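Long-range contacts in restriction endonuclease Hpy99I (Helicobacter pylori, PDB 3GOX), which probably cuts double-stranded DNA at a specific pseudopalindromic site, as a zinc-containing type II restriction endonuclease of the beta-beta-alpha-Me class: residues L24-P29 against L50-R55; N79-L84 against P105-C110; L155-N160 against R167-D172. All blocks are in the same frame, centred on the assembly; numbering follows the deposited sequence.

Interaction 1. Residues L24-P29 against L50-R55; sequences LGNIVP and LNELKR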
loop_
_atom_site.group_PDB
_atom_site.type_symbol
_atom_site.label_atom_id
_atom_site.label_comp_id
_atom_site.label_asym_id
_atom_site.label_seq_id
_atom_site.Cartn_x
_atom_site.Cartn_y
_atom_site.Cartn_z
ATOM N N LEU A 24 20.550 4.363 29.778
ATOM C CA LEU A 24 20.795 5.789 29.949
ATOM C C LEU A 24 19.463 6.464 30.256
ATOM O O LEU A 24 18.767 6.931 29.356
ATOM C CB LEU A 24 21.443 6.368 28.688
ATOM C CG LEU A 24 22.785 5.762 28.280
ATOM C CD1 LEU A 24 23.191 6.140 26.846
ATOM C CD2 LEU A 24 23.900 6.101 29.270
ATOM N N GLY A 25 19.103 6.491 31.534
ATOM C CA GLY A 25 17.811 7.031 31.953
ATOM C C GLY A 25 16.679 6.237 31.318
ATOM O O GLY A 25 16.537 5.039 31.584
ATOM N N ASN A 26 15.910 6.901 30.451
ATOM C CA ASN A 26 14.782 6.276 29.743
ATOM C C ASN A 26 15.210 5.407 28.583
ATOM O O ASN A 26 14.385 4.664 28.036
ATOM C CB ASN A 26 13.836 7.335 29.156
ATOM C CG ASN A 26 13.172 8.178 30.201
ATOM O OD1 ASN A 26 12.776 7.691 31.259
ATOM N ND2 ASN A 26 13.011 9.469 29.893
ATOM N N ILE A 27 16.482 5.504 28.195
ATOM C CA ILE A 27 16.981 4.875 26.972
ATOM C C ILE A 27 17.527 3.484 27.264
ATOM O O ILE A 27 18.502 3.345 27.994
ATOM C CB ILE A 27 18.099 5.719 26.356
ATOM C CG1 ILE A 27 17.606 7.145 26.104
ATOM C CG2 ILE A 27 18.619 5.071 25.083
ATOM C CD1 ILE A 27 16.400 7.270 25.204
ATOM N N VAL A 28 16.908 2.467 26.669
ATOM C CA VAL A 28 17.347 1.085 26.890
ATOM C C VAL A 28 18.581 0.748 26.053
ATOM O O VAL A 28 18.849 1.382 25.024
ATOM C CB VAL A 28 16.238 0.038 26.578
ATOM C CG1 VAL A 28 15.056 0.216 27.535
ATOM C CG2 VAL A 28 15.818 0.064 25.096
ATOM N N PRO A 29 19.345 -0.273 26.478
ATOM C CA PRO A 29 20.460 -0.702 25.659
ATOM C C PRO A 29 20.065 -1.036 24.228
ATOM O O PRO A 29 18.960 -1.486 23.990
ATOM C CB PRO A 29 21.003 -1.931 26.396
ATOM C CG PRO A 29 20.583 -1.719 27.790
ATOM C CD PRO A 29 19.251 -1.061 27.720
ATOM N N LEU A 50 12.682 7.508 20.791
ATOM C CA LEU A 50 11.990 8.352 21.758
ATOM C C LEU A 50 12.143 9.845 21.453
ATOM O O LEU A 50 11.540 10.681 22.121
ATOM C CB LEU A 50 12.464 8.019 23.176
ATOM C CG LEU A 50 12.061 6.606 23.634
ATOM C CD1 LEU A 50 12.403 6.429 25.111
ATOM C CD2 LEU A 50 10.589 6.270 23.366
ATOM N N ASN A 51 12.954 10.168 20.440
ATOM C CA ASN A 51 13.208 11.554 20.034
ATOM C C ASN A 51 13.775 12.353 21.196
ATOM O O ASN A 51 13.345 13.480 21.435
ATOM C CB ASN A 51 11.952 12.249 19.479
ATOM C CG ASN A 51 12.282 13.453 18.606
ATOM O OD1 ASN A 51 13.277 13.455 17.873
ATOM N ND2 ASN A 51 11.438 14.479 18.669
ATOM N N GLU A 52 14.708 11.742 21.916
ATOM C CA GLU A 52 15.271 12.305 23.141
ATOM C C GLU A 52 16.743 12.635 22.896
ATOM O O GLU A 52 17.498 11.771 22.477
ATOM C CB GLU A 52 15.142 11.292 24.278
ATOM C CG GLU A 52 15.461 11.861 25.619
ATOM C CD GLU A 52 15.071 10.942 26.773
ATOM O OE1 GLU A 52 14.044 10.225 26.690
ATOM O OE2 GLU A 52 15.805 10.967 27.778
ATOM N N LEU A 53 17.123 13.890 23.153
ATOM C CA LEU A 53 18.495 14.356 22.961
ATOM C C LEU A 53 19.155 14.325 24.330
ATOM O O LEU A 53 18.685 14.982 25.265
ATOM C CB LEU A 53 18.506 15.789 22.375
ATOM C CG LEU A 53 19.284 16.028 21.068
ATOM C CD1 LEU A 53 19.217 17.487 20.620
ATOM C CD2 LEU A 53 20.705 15.596 21.188
ATOM N N LYS A 54 20.229 13.545 24.462
ATOM C CA LYS A 54 20.886 13.339 25.748
ATOM C C LYS A 54 22.383 13.542 25.637
ATOM O O LYS A 54 22.983 13.202 24.618
ATOM C CB LYS A 54 20.640 11.913 26.234
ATOM C CG LYS A 54 19.222 11.675 26.745
ATOM C CD LYS A 54 19.007 10.235 27.150
ATOM C CE LYS A 54 19.695 9.905 28.462
ATOM N NZ LYS A 54 19.007 10.462 29.666
ATOM N N ARG A 55 22.977 14.073 26.706
ATOM C CA ARG A 55 24.433 14.124 26.843
ATOM C C ARG A 55 24.959 12.779 27.340
ATOM O O ARG A 55 24.549 12.307 28.410
ATOM C CB ARG A 55 24.877 15.228 27.813
ATOM C CG ARG A 55 26.380 15.368 27.840
ATOM C CD ARG A 55 26.852 16.621 28.542
ATOM N NE ARG A 55 26.550 17.861 27.813
ATOM C CZ ARG A 55 27.081 18.225 26.638
ATOM N NH1 ARG A 55 27.939 17.444 25.982
ATOM N NH2 ARG A 55 26.728 19.389 26.099
HETATM O O HOH W 1 16.344 9.704 29.895
#

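Interaction 2. Residues N79-L84 against P105-C110; sequences NICHIL and PSCREC. With ZN (zinc ion), chain E; nucleotides of chain D.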
loop_
_atom_site.group_PDB
_atom_site.type_symbol
_atom_site.label_atom_id
_atom_site.label_comp_id
_atom_site.label_asym_id
_atom_site.label_seq_id
_atom_site.Cartn_x
_atom_site.Cartn_y
_atom_site.Cartn_z
ATOM N N ASN A 79 11.920 0.375 12.693
ATOM C CA ASN A 79 11.539 1.697 12.202
ATOM C C ASN A 79 10.648 2.495 13.132
ATOM O O ASN A 79 10.338 3.652 12.826
ATOM C CB ASN A 79 10.890 1.619 10.815
ATOM C CG ASN A 79 9.459 1.138 10.880
ATOM O OD1 ASN A 79 9.159 0.221 11.608
ATOM N ND2 ASN A 79 8.580 1.761 10.118
ATOM N N ILE A 80 10.249 1.900 14.258
ATOM C CA ILE A 80 9.463 2.623 15.255
ATOM C C ILE A 80 10.389 2.894 16.430
ATOM O O ILE A 80 10.884 4.011 16.584
ATOM C CB ILE A 80 8.167 1.858 15.641
ATOM C CG1 ILE A 80 7.329 1.557 14.389
ATOM C CG2 ILE A 80 7.370 2.648 16.659
ATOM C CD1 ILE A 80 6.908 2.741 13.597
ATOM N N CYS A 81 10.730 1.876 17.196
ATOM C CA CYS A 81 11.553 2.083 18.379
ATOM C C CYS A 81 13.019 2.395 18.060
ATOM O O CYS A 81 13.746 2.915 18.912
ATOM C CB CYS A 81 11.462 0.869 19.329
ATOM S SG CYS A 81 12.154 -0.718 18.731
ATOM N N HIS A 82 13.472 2.077 16.849
ATOM C CA HIS A 82 14.873 2.322 16.469
ATOM C C HIS A 82 15.826 1.737 17.518
ATOM O O HIS A 82 16.811 2.350 17.929
ATOM C CB HIS A 82 15.142 3.812 16.156
ATOM C CG HIS A 82 14.678 4.228 14.795
ATOM N ND1 HIS A 82 13.365 4.560 14.519
ATOM C CD2 HIS A 82 15.337 4.296 13.614
ATOM C CE1 HIS A 82 13.248 4.840 13.227
ATOM N NE2 HIS A 82 14.425 4.681 12.653
ATOM N N ILE A 83 15.551 0.499 17.891
ATOM C CA ILE A 83 16.468 -0.333 18.665
ATOM C C ILE A 83 17.000 -1.369 17.691
ATOM O O ILE A 83 16.259 -1.861 16.815
ATOM C CB ILE A 83 15.745 -0.993 19.866
ATOM C CG1 ILE A 83 15.271 0.106 20.819
ATOM C CG2 ILE A 83 16.632 -2.026 20.565
ATOM C CD1 ILE A 83 14.323 -0.393 21.916
ATOM N N LEU A 84 18.292 -1.654 17.824
ATOM C CA LEU A 84 18.966 -2.655 17.004
ATOM C C LEU A 84 18.693 -4.023 17.630
ATOM O O LEU A 84 19.009 -4.230 18.809
ATOM C CB LEU A 84 20.471 -2.360 16.959
ATOM C CG LEU A 84 21.366 -3.297 16.149
ATOM C CD1 LEU A 84 21.096 -3.122 14.657
ATOM C CD2 LEU A 84 22.845 -3.025 16.536
ATOM N N PRO A 105 9.313 -3.955 8.674
ATOM C CA PRO A 105 10.286 -2.961 9.190
ATOM C C PRO A 105 10.144 -2.704 10.688
ATOM O O PRO A 105 11.094 -2.185 11.295
ATOM C CB PRO A 105 9.947 -1.707 8.396
ATOM C CG PRO A 105 8.490 -1.849 8.064
ATOM C CD PRO A 105 8.272 -3.325 7.848
ATOM N N SER A 106 8.993 -3.028 11.278
ATOM C CA SER A 106 8.739 -2.875 12.714
ATOM C C SER A 106 8.886 -4.222 13.426
ATOM O O SER A 106 8.395 -5.247 12.940
ATOM C CB SER A 106 7.326 -2.331 12.952
ATOM O OG SER A 106 7.010 -1.278 12.079
ATOM N N CYS A 107 9.578 -4.206 14.562
ATOM C CA CYS A 107 9.841 -5.414 15.336
ATOM C C CYS A 107 8.554 -5.983 15.921
ATOM O O CYS A 107 7.523 -5.312 15.990
ATOM C CB CYS A 107 10.854 -5.121 16.455
ATOM S SG CYS A 107 10.226 -4.127 17.824
ATOM N N ARG A 108 8.624 -7.228 16.373
ATOM C CA ARG A 108 7.456 -7.890 16.929
ATOM C C ARG A 108 6.838 -7.102 18.081
ATOM O O ARG A 108 5.621 -7.061 18.194
ATOM C CB ARG A 108 7.789 -9.317 17.359
ATOM C CG ARG A 108 8.200 -10.231 16.216
ATOM C CD ARG A 108 8.578 -11.617 16.739
ATOM N NE ARG A 108 9.461 -12.337 15.824
ATOM C CZ ARG A 108 9.057 -13.114 14.815
ATOM N NH1 ARG A 108 7.762 -13.297 14.580
ATOM N NH2 ARG A 108 9.957 -13.718 14.033
ATOM N N GLU A 109 7.645 -6.498 18.942
ATOM C CA GLU A 109 7.108 -5.712 20.051
ATOM C C GLU A 109 6.310 -4.501 19.549
ATOM O O GLU A 109 5.216 -4.238 20.032
ATOM C CB GLU A 109 8.213 -5.278 21.016
ATOM C CG GLU A 109 8.809 -6.434 21.795
ATOM C CD GLU A 109 7.759 -7.222 22.545
ATOM O OE1 GLU A 109 7.019 -6.612 23.354
ATOM O OE2 GLU A 109 7.661 -8.452 22.318
ATOM N N CYS A 110 6.850 -3.773 18.581
ATOM C CA CYS A 110 6.186 -2.582 18.066
ATOM C C CYS A 110 4.949 -2.962 17.245
ATOM O O CYS A 110 3.986 -2.206 17.201
ATOM C CB CYS A 110 7.157 -1.709 17.255
ATOM S SG CYS A 110 8.411 -0.864 18.281
HETATM ZN ZN ZN E . 10.430 -1.800 17.560
ATOM P P DT D 5 10.058 -1.372 4.399
ATOM O OP1 DT D 5 10.541 -0.120 5.045
ATOM O OP2 DT D 5 10.476 -2.683 4.939
ATOM O "O5'" DT D 5 8.469 -1.313 4.429
ATOM C "C5'" DT D 5 7.779 -0.102 4.141
ATOM C "C4'" DT D 5 6.316 -0.398 3.916
ATOM O "O4'" DT D 5 6.181 -1.226 2.754
ATOM C "C3'" DT D 5 5.679 -1.189 5.055
ATOM O "O3'" DT D 5 5.049 -0.265 5.945
ATOM C "C2'" DT D 5 4.678 -2.102 4.357
ATOM C "C1'" DT D 5 4.971 -1.943 2.863
ATOM N N1 DT D 5 5.136 -3.169 2.073
ATOM C C2 DT D 5 4.335 -3.320 0.968
ATOM O O2 DT D 5 3.458 -2.525 0.673
ATOM N N3 DT D 5 4.599 -4.436 0.218
ATOM C C4 DT D 5 5.560 -5.397 0.460
ATOM O O4 DT D 5 5.700 -6.328 -0.327
ATOM C C5 DT D 5 6.344 -5.196 1.661
ATOM C C7 DT D 5 7.400 -6.194 2.021
ATOM C C6 DT D 5 6.090 -4.108 2.401
#

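Interaction 3. Residues L155-N160 against R167-D172; sequences LVHDHN and REWICD. With NA (sodium ion), chain G; ZN (zinc ion), chain F; nucleotides of chain D.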
loop_
_atom_site.group_PDB
_atom_site.type_symbol
_atom_site.label_atom_id
_atom_site.label_comp_id
_atom_site.label_asym_id
_atom_site.label_seq_id
_atom_site.Cartn_x
_atom_site.Cartn_y
_atom_site.Cartn_z
ATOM N N LEU A 155 -10.979 -9.130 -1.665
ATOM C CA LEU A 155 -11.640 -8.425 -0.576
ATOM C C LEU A 155 -11.183 -8.929 0.791
ATOM O O LEU A 155 -10.709 -10.066 0.933
ATOM C CB LEU A 155 -13.157 -8.549 -0.685
ATOM C CG LEU A 155 -13.788 -8.126 -2.006
ATOM C CD1 LEU A 155 -15.294 -8.089 -1.823
ATOM C CD2 LEU A 155 -13.261 -6.805 -2.549
ATOM N N VAL A 156 -11.372 -8.082 1.796
ATOM C CA VAL A 156 -11.014 -8.425 3.170
ATOM C C VAL A 156 -12.075 -7.940 4.141
ATOM O O VAL A 156 -12.801 -6.981 3.836
ATOM C CB VAL A 156 -9.663 -7.799 3.579
ATOM C CG1 VAL A 156 -8.541 -8.366 2.730
ATOM C CG2 VAL A 156 -9.715 -6.269 3.504
ATOM N N HIS A 157 -12.131 -8.644 5.277
ATOM C CA HIS A 157 -12.804 -8.208 6.502
ATOM C C HIS A 157 -12.000 -7.061 7.090
ATOM O O HIS A 157 -10.925 -7.302 7.653
ATOM C CB HIS A 157 -12.753 -9.290 7.600
ATOM C CG HIS A 157 -13.433 -10.582 7.283
ATOM N ND1 HIS A 157 -12.763 -11.658 6.740
ATOM C CD2 HIS A 157 -14.687 -11.016 7.547
ATOM C CE1 HIS A 157 -13.592 -12.680 6.632
ATOM N NE2 HIS A 157 -14.765 -12.318 7.121
ATOM N N ASP A 158 -12.455 -5.821 6.954
ATOM C CA ASP A 158 -11.798 -4.746 7.705
ATOM C C ASP A 158 -12.418 -4.636 9.108
ATOM O O ASP A 158 -13.592 -4.899 9.306
ATOM C CB ASP A 158 -11.923 -3.449 6.911
ATOM C CG ASP A 158 -11.390 -2.255 7.636
ATOM O OD1 ASP A 158 -10.283 -2.330 8.247
ATOM O OD2 ASP A 158 -12.055 -1.201 7.552
ATOM N N HIS A 159 -11.587 -4.290 10.101
ATOM C CA HIS A 159 -12.052 -4.129 11.483
ATOM C C HIS A 159 -11.331 -2.982 12.182
ATOM O O HIS A 159 -10.234 -2.551 11.759
ATOM C CB HIS A 159 -11.904 -5.451 12.264
ATOM C CG HIS A 159 -10.540 -5.675 12.830
ATOM N ND1 HIS A 159 -9.472 -6.093 12.068
ATOM C CD2 HIS A 159 -10.070 -5.529 14.089
ATOM C CE1 HIS A 159 -8.398 -6.189 12.834
ATOM N NE2 HIS A 159 -8.734 -5.852 14.064
ATOM N N ASN A 160 -11.974 -2.469 13.227
ATOM C CA ASN A 160 -11.382 -1.446 14.078
ATOM C C ASN A 160 -10.488 -2.114 15.130
ATOM O O ASN A 160 -10.954 -2.918 15.948
ATOM C CB ASN A 160 -12.482 -0.593 14.725
ATOM C CG ASN A 160 -11.928 0.542 15.579
ATOM O OD1 ASN A 160 -11.248 0.303 16.564
ATOM N ND2 ASN A 160 -12.233 1.779 15.208
ATOM N N ARG A 167 -15.783 -3.421 10.601
ATOM C CA ARG A 167 -16.215 -2.290 9.796
ATOM C C ARG A 167 -16.944 -2.890 8.595
ATOM O O ARG A 167 -17.988 -3.493 8.795
ATOM C CB ARG A 167 -15.038 -1.371 9.462
ATOM C CG ARG A 167 -14.419 -0.795 10.745
ATOM C CD ARG A 167 -13.607 0.474 10.531
ATOM N NE ARG A 167 -12.287 0.162 9.994
ATOM C CZ ARG A 167 -11.120 0.470 10.555
ATOM N NH1 ARG A 167 -11.050 1.151 11.692
ATOM N NH2 ARG A 167 -10.004 0.091 9.957
ATOM N N GLU A 168 -16.402 -2.786 7.384
ATOM C CA GLU A 168 -17.054 -3.331 6.185
ATOM C C GLU A 168 -16.114 -4.197 5.370
ATOM O O GLU A 168 -14.886 -4.203 5.588
ATOM C CB GLU A 168 -17.614 -2.205 5.300
ATOM C CG GLU A 168 -18.658 -1.357 6.019
ATOM C CD GLU A 168 -19.091 -0.101 5.273
ATOM O OE1 GLU A 168 -18.959 -0.038 4.031
ATOM O OE2 GLU A 168 -19.608 0.824 5.944
ATOM N N TRP A 169 -16.711 -4.941 4.442
ATOM C CA TRP A 169 -15.979 -5.596 3.380
ATOM C C TRP A 169 -15.494 -4.528 2.420
ATOM O O TRP A 169 -16.288 -3.768 1.870
ATOM C CB TRP A 169 -16.859 -6.618 2.648
ATOM C CG TRP A 169 -17.069 -7.871 3.445
ATOM C CD1 TRP A 169 -18.091 -8.137 4.309
ATOM C CD2 TRP A 169 -16.225 -9.033 3.450
ATOM N NE1 TRP A 169 -17.932 -9.384 4.853
ATOM C CE2 TRP A 169 -16.804 -9.965 4.334
ATOM C CE3 TRP A 169 -15.046 -9.383 2.770
ATOM C CZ2 TRP A 169 -16.238 -11.216 4.575
ATOM C CZ3 TRP A 169 -14.480 -10.622 3.012
ATOM C CH2 TRP A 169 -15.078 -11.528 3.905
ATOM N N ILE A 170 -14.172 -4.481 2.230
ATOM C CA ILE A 170 -13.527 -3.501 1.360
ATOM C C ILE A 170 -12.430 -4.220 0.559
ATOM O O ILE A 170 -12.027 -5.348 0.890
ATOM C CB ILE A 170 -12.916 -2.289 2.153
ATOM C CG1 ILE A 170 -11.825 -2.738 3.135
ATOM C CG2 ILE A 170 -14.017 -1.498 2.891
ATOM C CD1 ILE A 170 -11.133 -1.566 3.852
ATOM N N CYS A 171 -11.913 -3.572 -0.482
ATOM C CA CYS A 171 -10.833 -4.188 -1.254
ATOM C C CYS A 171 -9.508 -4.139 -0.484
ATOM O O CYS A 171 -9.303 -3.283 0.367
ATOM C CB CYS A 171 -10.729 -3.587 -2.664
ATOM S SG CYS A 171 -9.923 -1.960 -2.754
ATOM N N ASP A 172 -8.650 -5.107 -0.774
ATOM C CA ASP A 172 -7.325 -5.232 -0.128
ATOM C C ASP A 172 -6.488 -3.981 -0.372
ATOM O O ASP A 172 -5.743 -3.560 0.507
ATOM C CB ASP A 172 -6.629 -6.505 -0.660
ATOM C CG ASP A 172 -5.231 -6.738 -0.071
ATOM O OD1 ASP A 172 -5.125 -7.273 1.043
ATOM O OD2 ASP A 172 -4.231 -6.464 -0.778
HETATM NA NA NA G . -8.102 -3.005 8.248
HETATM ZN ZN ZN F . -11.324 -0.103 -2.455
ATOM P P DA D 8 -7.193 -5.843 8.926
ATOM O OP1 DA D 8 -8.252 -4.914 9.410
ATOM O OP2 DA D 8 -6.410 -6.639 9.908
ATOM O "O5'" DA D 8 -7.888 -6.843 7.898
ATOM C "C5'" DA D 8 -7.568 -8.236 7.874
ATOM C "C4'" DA D 8 -6.914 -8.596 6.560
ATOM O "O4'" DA D 8 -5.504 -8.312 6.611
ATOM C "C3'" DA D 8 -6.985 -10.075 6.213
ATOM O "O3'" DA D 8 -8.239 -10.324 5.564
ATOM C "C2'" DA D 8 -5.824 -10.241 5.249
ATOM C "C1'" DA D 8 -4.850 -9.123 5.643
ATOM N N9 DA D 8 -3.582 -9.572 6.217
ATOM C C8 DA D 8 -3.081 -9.285 7.462
ATOM N N7 DA D 8 -1.891 -9.791 7.684
ATOM C C5 DA D 8 -1.595 -10.467 6.509
ATOM C C6 DA D 8 -0.472 -11.211 6.105
ATOM N N6 DA D 8 0.608 -11.392 6.871
ATOM N N1 DA D 8 -0.493 -11.761 4.871
ATOM C C2 DA D 8 -1.573 -11.565 4.102
ATOM N N3 DA D 8 -2.685 -10.881 4.366
ATOM C C4 DA D 8 -2.633 -10.352 5.600
ATOM P P DG D 9 -9.043 -11.687 5.847
ATOM O OP1 DG D 9 -10.377 -11.493 5.221
ATOM O OP2 DG D 9 -8.949 -12.034 7.288
ATOM O "O5'" DG D 9 -8.264 -12.778 4.991
ATOM C "C5'" DG D 9 -8.184 -12.644 3.578
ATOM C "C4'" DG D 9 -7.339 -13.743 2.977
ATOM O "O4'" DG D 9 -5.977 -13.666 3.464
ATOM C "C3'" DG D 9 -7.768 -15.173 3.278
ATOM O "O3'" DG D 9 -7.154 -15.969 2.274
ATOM C "C2'" DG D 9 -7.035 -15.432 4.581
ATOM C "C1'" DG D 9 -5.680 -14.836 4.224
ATOM N N9 DG D 9 -4.820 -14.435 5.335
ATOM C C8 DG D 9 -5.131 -13.574 6.361
ATOM N N7 DG D 9 -4.136 -13.375 7.184
ATOM C C5 DG D 9 -3.107 -14.157 6.678
ATOM C C6 DG D 9 -1.775 -14.347 7.145
ATOM O O6 DG D 9 -1.219 -13.838 8.127
ATOM N N1 DG D 9 -1.070 -15.231 6.334
ATOM C C2 DG D 9 -1.574 -15.854 5.221
ATOM N N2 DG D 9 -0.734 -16.681 4.576
ATOM N N3 DG D 9 -2.809 -15.684 4.773
ATOM C C4 DG D 9 -3.515 -14.828 5.544
HETATM O O HOH W 2 -7.770 -2.378 10.604
HETATM O O HOH W 3 -12.722 3.465 12.647
HETATM O O HOH W 4 -6.617 -1.239 7.874
#

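Interaction 1. Residues L24-P29 against L50-R55
The flat groups that meet are the side-chain amide of N26 and the carboxylate of E52. Their planes stand 80° apart, and the two side chains cross at about a right angle. N26 ND2 gives a weak but nearly straight hydrogen bond to E52 OE1 at 3.4 Å. A water accepts from N26 N and K54 NZ, so it ties the loop to the strand. It also lies very close to the other oxygen, E52 OE2. E52 OE2 and K54 NZ form a long salt bridge of 3.8 Å. E52 reaches the loop with CG anti to its backbone N (chi1 -170°) and an extended chain. The lysine is bent at its far end instead. Its CE comes within 3.2 Å of L24 O. Its CD packs at 3.6 Å on I27 CG1, and the two side chains run past each other in opposite directions. I27 CD1 touches L50 CD1 at 4.1 Å, and I27 also packs on F47 of strand 42-47. L24 to I27 form a type II' beta turn, with G25 at positive phi. N51 and E52 form a G1 beta bulge against F47. The contact joins the loop between the first two strands to the fourth strand of an SH3-like sheet. By its place between those strands, the loop probably corresponds to the RT loop of SH3 domains.

Interaction 2. Residues N79-L84 against P105-C110
This contact is the core of a four-cysteine zinc site, in which C81 meets C107 and C110 across the metal. C78, just before residues 79-84, supplies the fourth sulfur. C107 SG lies 2.4 Å from the zinc ion, and C110 SG is 2.3 Å from it. C81 SG and C107 SG sit 4.0 Å apart, held together by the shared metal. C81 and C107 both place SG between their backbone N and carbonyl carbon (chi1 66° and 72°). C110 instead turns its SG beside its backbone N. C107 is the N-cap of helix 108-115, and its sulfur also accepts a hydrogen bond from C110 N. One thiolate thus serves both the metal and the helix start. The N-H of C110, with the helix start, may help to stabilise its negative charge.

Beside the metal I80 packs on C110, with I80 CB 4.0 Å from C110 CB, and I80 CG1 rests against S106 OG. N79 continues the contact toward P105. N79 N gives a hydrogen bond to P105 O at 3.0 Å, from above the carbonyl plane. The N79 side chain runs alongside the P105 ring, pointing the same way. The ring of P105 meets the DNA backbone, with CB 3.6 Å from OP2 of DT5 of chain D. H82 is linked to T152 of the second subunit. The CxxC turn of residues 78-81 and the CxxC helix start of 107-110 make a Cys4 zinc-binding module, here within the beta4-alpha2 domain of a His-Me finger endonuclease.

Interaction 3. Residues L155-N160 against R167-D172
D158 and R167 cross at a slant, with carboxylate and guanidinium planes 49° apart. R167 grips D158 side-on with two nitrogens. R167 NE to D158 OD2 is 2.8 Å and nearly straight, but it meets that oxygen from above the carboxylate plane. R167 NH2 reaches the syn lone pair of D158 OD1 at 3.0 Å. The same OD1 binds the sodium ion at 2.3 Å, so the arginine is a second-shell partner of the metal. OP1 of DA8 of chain D, waters and N175 share the ion, and Y194 of the second subunit bonds D158 OD2. H159 O lies over one guanidinium face.

H157 and W169 lie side by side, pointing the same way. In the given one of two H157 conformers the ring planes are 44° apart, an oblique pair. In that conformer H157 ND1 bonds OP1 of DG9 of chain D at 2.8 Å and NE2 bonds D128. V156 and I170 pair through two backbone hydrogen bonds.

Strands 155-159 and 166-171 form the antiparallel hairpin of the beta-beta-alpha-Me motif. C171, a zinc ligand, is the N-cap of helix 172-180, which covers the V156 and I170 face. Helix 121-128 lies against H157 and W169.

Interaction 1 is a surface contact, interaction 2 is partly buried, and interaction 3 is buried. They follow one another along the chain, and no two share a strand or helix. Interactions 1 and 2 touch, where V28 packs on I83. Interaction 3 stands apart, with its nearest atoms about 14 Å from interaction 2 and about 24 Å from interaction 1. The chemistry changes with place. A water and weak polar links join loop to strand in 24-29 with 50-55. Zinc-sulfur bonds and one backbone bond join a loop to a helix start in 79-84 with 105-110. Strand pairing and a salt bridge join 155-160 to 167-172, beside sodium and DNA. All three reach the second subunit.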